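PDB 2P2U: host-nuclease inhibitor protein Gam, putative from Desulfovibrio vulgaris, which probably binds double-stranded DNA and may shield DNA ends from host nucleases. Local coordinates for the interface of chains A and B. Sequence-based numbering; all coordinates share one arbitrary frame. Chains: chain A/B, Host-nuclease inhibitor protein Gam, putative.

Contact 1: the interface of chains A and B. Residues chain A 113, 117, 125-127; chain B 127, 129.
A:Ile127 and B:Ile127 meet through their CG2 methyls, CG2 to CG2 at 3.7 Å, where strand 125-131 of one chain runs antiparallel to the same strand of the other. The pair lies at the middle of a two-fold interface of the Gam-like protein. The two side chains lie alongside each other and point the same way. In both, CG2 stands anti to the backbone N, which turns this methyl toward its twin. A beta bridge pairs A:Ile127 with B:Glu129 and joins the strands across the chains.

Outward from the isoleucines, the stem of B:Glu129 runs alongside apolar groups of chain A. Its CB lies 4.1 Å from A:Leu113 CD1, a methyl reaching out from helix 109-118. Its CG lies 4.2 Å from A:Ile125 CG2, and these two side chains run at a slant to each other.

At the rim, B:Glu129 and A:Arg117 approach tip to tip and form a salt bridge. A:Arg117 NH1 donates a hydrogen bond to the carboxylate oxygen B:Glu129 OE2 at 2.8 Å, with 154° at the hydrogen. The donor comes from above the carboxylate plane, 53° out of it. The guanidinium and carboxylate planes are 37° apart, not a flat two-pronged pairing. B:Glu129 OE1 is also 2.8 Å from A:Arg117 NH1, but no N-H points at it. A:Leu113 O lies over one guanidinium face, toward its rim.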
loop_
_atom_site.group_PDB
_atom_site.type_symbol
_atom_site.label_atom_id
_atom_site.label_comp_id
_atom_site.label_asym_id
_atom_site.label_seq_id
_atom_site.Cartn_x
_atom_site.Cartn_y
_atom_site.Cartn_z
ATOM N N LEU A 113 7.899 12.372 -21.373
ATOM C CA LEU A 113 6.983 13.462 -20.955
ATOM C C LEU A 113 7.327 14.838 -21.532
ATOM O O LEU A 113 6.440 15.585 -21.882
ATOM C CB LEU A 113 6.973 13.604 -19.435
ATOM C CG LEU A 113 6.260 12.372 -18.904
ATOM C CD1 LEU A 113 6.340 12.207 -17.401
ATOM C CD2 LEU A 113 4.788 12.403 -19.354
ATOM N N ARG A 117 5.366 17.140 -24.264
ATOM C CA ARG A 117 4.902 18.422 -23.836
ATOM C C ARG A 117 5.434 19.438 -24.866
ATOM O O ARG A 117 4.685 20.284 -25.337
ATOM C CB ARG A 117 5.368 18.611 -22.404
ATOM C CG ARG A 117 4.899 19.840 -21.635
ATOM C CD ARG A 117 5.706 20.050 -20.229
ATOM N NE ARG A 117 5.362 19.022 -19.222
ATOM C CZ ARG A 117 6.238 18.138 -18.704
ATOM N NH1 ARG A 117 5.837 17.206 -17.851
ATOM N NH2 ARG A 117 7.528 18.152 -19.030
ATOM N N ILE A 125 -0.360 12.697 -21.305
ATOM C CA ILE A 125 0.184 12.955 -19.964
ATOM C C ILE A 125 -0.822 12.751 -18.833
ATOM O O ILE A 125 -1.924 13.232 -18.890
ATOM C CB ILE A 125 0.872 14.345 -19.905
ATOM C CG1 ILE A 125 2.028 14.369 -20.875
ATOM C CG2 ILE A 125 1.526 14.574 -18.584
ATOM C CD1 ILE A 125 2.523 15.717 -21.284
ATOM N N ARG A 126 -0.443 12.037 -17.794
ATOM C CA ARG A 126 -1.297 11.912 -16.610
ATOM C C ARG A 126 -0.802 12.737 -15.409
ATOM O O ARG A 126 0.293 12.503 -14.948
ATOM C CB ARG A 126 -1.377 10.440 -16.215
ATOM C CG ARG A 126 -2.503 9.691 -16.831
ATOM C CD ARG A 126 -2.148 8.192 -16.900
ATOM N NE ARG A 126 -3.351 7.362 -16.784
ATOM C CZ ARG A 126 -4.439 7.459 -17.572
ATOM N NH1 ARG A 126 -4.517 8.328 -18.571
ATOM N NH2 ARG A 126 -5.477 6.674 -17.356
ATOM N N ILE A 127 -1.597 13.663 -14.871
ATOM C CA ILE A 127 -1.083 14.630 -13.845
ATOM C C ILE A 127 -1.756 14.359 -12.512
ATOM O O ILE A 127 -2.889 14.028 -12.489
ATOM C CB ILE A 127 -1.386 16.132 -14.227
ATOM C CG1 ILE A 127 -1.177 16.374 -15.717
ATOM C CG2 ILE A 127 -0.519 17.109 -13.398
ATOM C CD1 ILE A 127 -1.525 17.808 -16.314
ATOM N N ILE B 127 3.556 18.236 -8.072
ATOM C CA ILE B 127 3.063 17.612 -9.345
ATOM C C ILE B 127 3.634 16.211 -9.476
ATOM O O ILE B 127 4.733 15.994 -9.104
ATOM C CB ILE B 127 3.508 18.422 -10.626
ATOM C CG1 ILE B 127 3.406 19.924 -10.390
ATOM C CG2 ILE B 127 2.676 18.016 -11.865
ATOM C CD1 ILE B 127 3.902 20.912 -11.536
ATOM N N GLU B 129 3.750 13.644 -12.719
ATOM C CA GLU B 129 3.299 13.476 -14.092
ATOM C C GLU B 129 3.566 12.079 -14.567
ATOM O O GLU B 129 4.489 11.425 -14.148
ATOM C CB GLU B 129 3.964 14.520 -15.004
ATOM C CG GLU B 129 3.234 15.861 -14.976
ATOM C CD GLU B 129 3.944 17.038 -15.672
ATOM O OE1 GLU B 129 5.054 17.378 -15.202
ATOM O OE2 GLU B 129 3.375 17.681 -16.622
#

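Contact 2: the interface of chains A and B. Residues chain A 21-22, 25, 157, 159; chain B 64-65, 68-69, 93.
The long helix 15-74 carries this contact in both chains. Near its start in chain A it packs against its last turns in chain B, in this Gam-like protein. A:Ala21, A:Leu22 and A:Ile25 come from helix 15-74 of chain A, and B:Leu64, B:Glu65, B:Val68 and B:Ala69 from that of chain B. A:Phe157, at the end of strand 149-157, and A:Ile159 join from chain A. B:Ile93 joins from a loop of chain B.

With CG anti to the backbone N (chi1 -175°), the ring of A:Phe157 is carried to the partner helix. B:Val68 CG1 meets the ring at its edge, in plane, 3.5 Å from A:Phe157 CZ. The two side chains cross at about a right angle. A:Phe157 CE1 lies 3.7 Å from B:Ile93 CB. The ring also lies by B:Ala69, at a doubtful spacing.

The other branch of B:Val68, CG2, meets A:Ala21 CB at 3.7 Å. A:Ile25 and B:Leu64 lie antiparallel alongside each other, with A:Ile25 CD1 3.5 Å from B:Leu64 CB. The tip of A:Ile159, CD1, sits against the CA and CG of B:Glu65, 3.7 Å from each. B:Ile93 CG2 faces A:Leu22 CD1 at 3.9 Å.

No polar atoms pair across this patch. It is a hydrophobic contact that joins the helices of the two chains near one end and ties the end of a chain A strand to the chain B helix.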
loop_
_atom_site.group_PDB
_atom_site.type_symbol
_atom_site.label_atom_id
_atom_site.label_comp_id
_atom_site.label_asym_id
_atom_site.label_seq_id
_atom_site.Cartn_x
_atom_site.Cartn_y
_atom_site.Cartn_z
ATOM N N ALA A 21 -5.218 5.688 37.556
ATOM C CA ALA A 21 -5.372 5.667 36.058
ATOM C C ALA A 21 -4.067 5.510 35.208
ATOM O O ALA A 21 -3.919 4.497 34.546
ATOM C CB ALA A 21 -6.179 6.867 35.582
ATOM N N LEU A 22 -3.117 6.453 35.256
ATOM C CA LEU A 22 -1.877 6.303 34.462
ATOM C C LEU A 22 -0.959 5.177 34.900
ATOM O O LEU A 22 0.176 5.096 34.406
ATOM C CB LEU A 22 -0.984 7.537 34.480
ATOM C CG LEU A 22 -1.329 8.958 34.093
ATOM C CD1 LEU A 22 -0.081 9.573 33.566
ATOM C CD2 LEU A 22 -2.397 8.994 33.058
ATOM N N ILE A 25 -3.562 2.372 32.777
ATOM C CA ILE A 25 -3.253 2.648 31.385
ATOM C C ILE A 25 -1.905 2.010 31.047
ATOM O O ILE A 25 -1.861 1.167 30.168
ATOM C CB ILE A 25 -3.283 4.182 31.044
ATOM C CG1 ILE A 25 -4.726 4.682 30.838
ATOM C CG2 ILE A 25 -2.406 4.508 29.883
ATOM C CD1 ILE A 25 -4.969 6.136 31.246
ATOM N N PHE A 157 -5.166 17.824 24.868
ATOM C CA PHE A 157 -4.779 17.021 26.049
ATOM C C PHE A 157 -3.869 15.881 25.700
ATOM O O PHE A 157 -4.179 15.095 24.815
ATOM C CB PHE A 157 -5.995 16.422 26.771
ATOM C CG PHE A 157 -5.654 15.685 28.071
ATOM C CD1 PHE A 157 -4.606 16.119 28.912
ATOM C CD2 PHE A 157 -6.398 14.589 28.480
ATOM C CE1 PHE A 157 -4.294 15.455 30.118
ATOM C CE2 PHE A 157 -6.090 13.938 29.680
ATOM C CZ PHE A 157 -5.045 14.389 30.497
ATOM N N ILE A 159 -1.835 12.570 27.515
ATOM C CA ILE A 159 -1.278 11.631 28.492
ATOM C C ILE A 159 -0.154 10.984 27.768
ATOM O O ILE A 159 -0.367 10.407 26.698
ATOM C CB ILE A 159 -2.219 10.472 28.773
ATOM C CG1 ILE A 159 -3.498 10.935 29.497
ATOM C CG2 ILE A 159 -1.452 9.403 29.511
ATOM C CD1 ILE A 159 -4.676 10.001 29.347
ATOM N N LEU B 64 -10.372 5.530 30.953
ATOM C CA LEU B 64 -9.339 6.083 31.827
ATOM C C LEU B 64 -8.738 7.269 31.177
ATOM O O LEU B 64 -8.610 8.317 31.804
ATOM C CB LEU B 64 -8.204 5.096 32.054
ATOM C CG LEU B 64 -8.514 3.761 32.693
ATOM C CD1 LEU B 64 -7.367 2.839 32.446
ATOM C CD2 LEU B 64 -8.824 3.900 34.175
ATOM N N GLU B 65 -8.302 7.082 29.927
ATOM C CA GLU B 65 -7.837 8.187 29.091
ATOM C C GLU B 65 -8.805 9.372 29.109
ATOM O O GLU B 65 -8.395 10.478 29.413
ATOM C CB GLU B 65 -7.629 7.731 27.660
ATOM C CG GLU B 65 -7.003 8.819 26.774
ATOM C CD GLU B 65 -6.637 8.317 25.377
ATOM O OE1 GLU B 65 -6.218 7.117 25.254
ATOM O OE2 GLU B 65 -6.777 9.144 24.428
ATOM N N VAL B 68 -9.169 10.960 32.886
ATOM C CA VAL B 68 -8.107 11.886 33.273
ATOM C C VAL B 68 -8.346 13.205 32.540
ATOM O O VAL B 68 -7.948 14.289 33.006
ATOM C CB VAL B 68 -6.689 11.316 32.955
ATOM C CG1 VAL B 68 -5.578 12.311 33.235
ATOM C CG2 VAL B 68 -6.443 10.094 33.751
ATOM N N ALA B 69 -9.016 13.097 31.395
ATOM C CA ALA B 69 -9.144 14.227 30.457
ATOM C C ALA B 69 -10.068 15.289 30.989
ATOM O O ALA B 69 -9.594 16.401 31.278
ATOM C CB ALA B 69 -9.579 13.773 29.044
ATOM N N ILE B 93 1.034 14.167 32.031
ATOM C CA ILE B 93 -0.159 14.633 31.372
ATOM C C ILE B 93 0.001 16.101 31.087
ATOM O O ILE B 93 1.078 16.657 31.325
ATOM C CB ILE B 93 -1.423 14.421 32.151
ATOM C CG1 ILE B 93 -1.362 15.208 33.459
ATOM C CG2 ILE B 93 -1.654 12.984 32.355
ATOM C CD1 ILE B 93 -2.735 15.485 34.053
#

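Contact 3: the interface of chains A and B. Residues chain A 131, 136, 139, 146-147, 149; chain B 112, 115-116, 119, 121, 124.
B:Leu116, on helix 109-118, points its methyls into a group of chain A side chains. This is a helix-against-loop contact between the two copies in the deposited assembly. B:Leu116 CD2 lies 3.5 Å from A:Trp139 CH2, at the outer rim of the indole, and the two side chains cross at a slant. The selenomethionine A:Met136 meets B:Leu116 tip to tip. Its CE is modelled too close to give a reliable distance. A:Met136 bends at chi2 (-35°), and its selenium lies over one face of the A:Trp139 ring, toward the rim.

B:Ile121 runs alongside A:Trp139, pointing the other way. Its CG2 meets the ring at the edge, in plane, 3.8 Å from A:Trp139 CZ2. A:Val147 CG1 lies at the edge of the same ring. This methyl also touches B:Leu116 CD2 at 3.8 Å and B:Phe119 CD2 at 4.1 Å.

Side chains of the helix also bond to backbone carbonyls of chain A. B:Thr112 OG1 donates to A:Val147 O at 2.7 Å. The donor is in the carbonyl plane, with a C=O...donor angle of 158°. B:Arg115 extends from CG to NE, and NH1 donates to A:Met146 O at 2.9 Å. This donor stands above the carbonyl plane, 56° out of it. A:Leu149 CD1 approaches B:Thr112 CG2 at 3.9 Å.

In the fold, helix 109-118 of chain B packs against short helices 133-136 and 141-146 of chain A and the turn leading into strand 149-157.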
loop_
_atom_site.group_PDB
_atom_site.type_symbol
_atom_site.label_atom_id
_atom_site.label_comp_id
_atom_site.label_asym_id
_atom_site.label_seq_id
_atom_site.Cartn_x
_atom_site.Cartn_y
_atom_site.Cartn_z
ATOM N N VAL A 131 -1.306 20.069 -2.986
ATOM C CA VAL A 131 -0.942 21.301 -2.330
ATOM C C VAL A 131 0.208 21.003 -1.476
ATOM O O VAL A 131 0.196 20.077 -0.779
ATOM C CB VAL A 131 -2.067 21.830 -1.445
ATOM C CG1 VAL A 131 -1.664 23.095 -0.740
ATOM C CG2 VAL A 131 -3.302 22.043 -2.289
HETATM N N MSE A 136 3.397 26.335 2.664
HETATM C CA MSE A 136 2.250 26.985 3.271
HETATM C C MSE A 136 2.650 27.495 4.657
HETATM O O MSE A 136 2.696 28.715 4.886
HETATM C CB MSE A 136 1.005 26.061 3.321
HETATM C CG MSE A 136 0.281 25.793 1.968
HETATM SE SE MSE A 136 0.270 27.314 0.719
HETATM C CE MSE A 136 -0.572 26.478 -0.764
ATOM N N TRP A 139 3.694 31.010 5.459
ATOM C CA TRP A 139 2.757 32.124 5.103
ATOM C C TRP A 139 2.025 32.755 6.281
ATOM O O TRP A 139 1.600 32.051 7.181
ATOM C CB TRP A 139 1.680 31.643 4.103
ATOM C CG TRP A 139 2.229 31.389 2.720
ATOM C CD1 TRP A 139 3.546 31.278 2.373
ATOM C CD2 TRP A 139 1.477 31.186 1.520
ATOM N NE1 TRP A 139 3.656 31.031 1.050
ATOM C CE2 TRP A 139 2.406 30.964 0.491
ATOM C CE3 TRP A 139 0.098 31.179 1.215
ATOM C CZ2 TRP A 139 2.017 30.724 -0.847
ATOM C CZ3 TRP A 139 -0.294 30.951 -0.116
ATOM C CH2 TRP A 139 0.671 30.724 -1.124
HETATM N N MSE A 146 -6.340 33.895 1.019
HETATM C CA MSE A 146 -6.595 34.158 -0.386
HETATM C C MSE A 146 -6.596 32.891 -1.219
HETATM O O MSE A 146 -7.368 32.803 -2.190
HETATM C CB MSE A 146 -5.631 35.174 -0.965
HETATM C CG MSE A 146 -5.908 36.556 -0.482
HETATM SE SE MSE A 146 -4.906 37.923 -1.409
HETATM C CE MSE A 146 -3.103 37.812 -0.753
ATOM N N VAL A 147 -5.767 31.921 -0.836
ATOM C CA VAL A 147 -5.775 30.657 -1.506
ATOM C C VAL A 147 -6.724 29.642 -0.873
ATOM O O VAL A 147 -6.672 28.435 -1.205
ATOM C CB VAL A 147 -4.422 30.077 -1.599
ATOM C CG1 VAL A 147 -3.521 31.047 -2.288
ATOM C CG2 VAL A 147 -3.936 29.737 -0.283
ATOM N N LEU A 149 -7.196 28.793 2.467
ATOM C CA LEU A 149 -6.601 27.945 3.516
ATOM C C LEU A 149 -6.615 28.630 4.920
ATOM O O LEU A 149 -6.439 29.845 5.017
ATOM C CB LEU A 149 -5.161 27.604 3.137
ATOM C CG LEU A 149 -4.984 26.665 1.956
ATOM C CD1 LEU A 149 -3.565 26.414 1.571
ATOM C CD2 LEU A 149 -5.650 25.362 2.272
ATOM N N THR B 112 -8.110 25.464 -4.155
ATOM C CA THR B 112 -6.866 26.041 -3.664
ATOM C C THR B 112 -5.730 25.918 -4.680
ATOM O O THR B 112 -4.954 26.898 -4.908
ATOM C CB THR B 112 -6.517 25.390 -2.393
ATOM O OG1 THR B 112 -7.478 25.851 -1.436
ATOM C CG2 THR B 112 -5.122 25.716 -1.889
ATOM N N ARG B 115 -6.320 28.337 -7.481
ATOM C CA ARG B 115 -5.909 29.630 -7.061
ATOM C C ARG B 115 -4.495 29.798 -6.979
ATOM O O ARG B 115 -4.065 30.878 -7.308
ATOM C CB ARG B 115 -6.341 29.924 -5.699
ATOM C CG ARG B 115 -7.752 30.153 -5.675
ATOM C CD ARG B 115 -8.191 30.584 -4.299
ATOM N NE ARG B 115 -9.688 30.556 -4.210
ATOM C CZ ARG B 115 -10.509 31.011 -3.172
ATOM N NH1 ARG B 115 -10.035 31.563 -2.050
ATOM N NH2 ARG B 115 -11.845 30.930 -3.199
ATOM N N LEU B 116 -3.767 28.825 -6.412
ATOM C CA LEU B 116 -2.301 28.944 -6.358
ATOM C C LEU B 116 -1.827 29.239 -7.756
ATOM O O LEU B 116 -0.868 29.965 -7.931
ATOM C CB LEU B 116 -1.644 27.705 -5.739
ATOM C CG LEU B 116 -1.794 27.808 -4.187
ATOM C CD1 LEU B 116 -1.764 26.462 -3.516
ATOM C CD2 LEU B 116 -0.760 28.748 -3.618
ATOM N N PHE B 119 -2.519 32.749 -9.237
ATOM C CA PHE B 119 -1.578 33.724 -8.688
ATOM C C PHE B 119 -0.119 33.459 -9.076
ATOM O O PHE B 119 0.752 34.241 -8.647
ATOM C CB PHE B 119 -1.632 33.729 -7.178
ATOM C CG PHE B 119 -2.949 34.157 -6.614
ATOM C CD1 PHE B 119 -3.698 35.156 -7.211
ATOM C CD2 PHE B 119 -3.411 33.610 -5.443
ATOM C CE1 PHE B 119 -4.900 35.564 -6.668
ATOM C CE2 PHE B 119 -4.624 34.010 -4.906
ATOM C CZ PHE B 119 -5.357 35.009 -5.526
ATOM N N ILE B 121 1.799 30.855 -8.109
ATOM C CA ILE B 121 2.597 30.372 -7.014
ATOM C C ILE B 121 2.897 28.931 -7.330
ATOM O O ILE B 121 2.123 28.049 -7.010
ATOM C CB ILE B 121 1.834 30.421 -5.624
ATOM C CG1 ILE B 121 1.403 31.816 -5.268
ATOM C CG2 ILE B 121 2.716 29.938 -4.535
ATOM C CD1 ILE B 121 2.551 32.757 -5.184
ATOM N N GLY B 124 3.696 26.470 -4.201
ATOM C CA GLY B 124 2.603 25.895 -3.501
ATOM C C GLY B 124 2.141 24.536 -3.991
ATOM O O GLY B 124 1.330 23.877 -3.309
#

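The centres of the C-alpha atoms of contacts 1 and 3 are about 21 Å apart; measured likewise, contact 2 is about 49 Å from contact 1 and about 39 Å from contact 3. Contacts 1 and 3 share strand 125-131 and helix 109-118: the helix acts from chain A in contact 1 and from chain B in contact 3. Strand 149-157 of chain A links contact 3, near its start, to contact 2, at its end. By two-fold symmetry each contact recurs with the chains exchanged. The chains meet at several places, in a seemingly ring-shaped dimer that could encircle DNA if this assembly is the biological one.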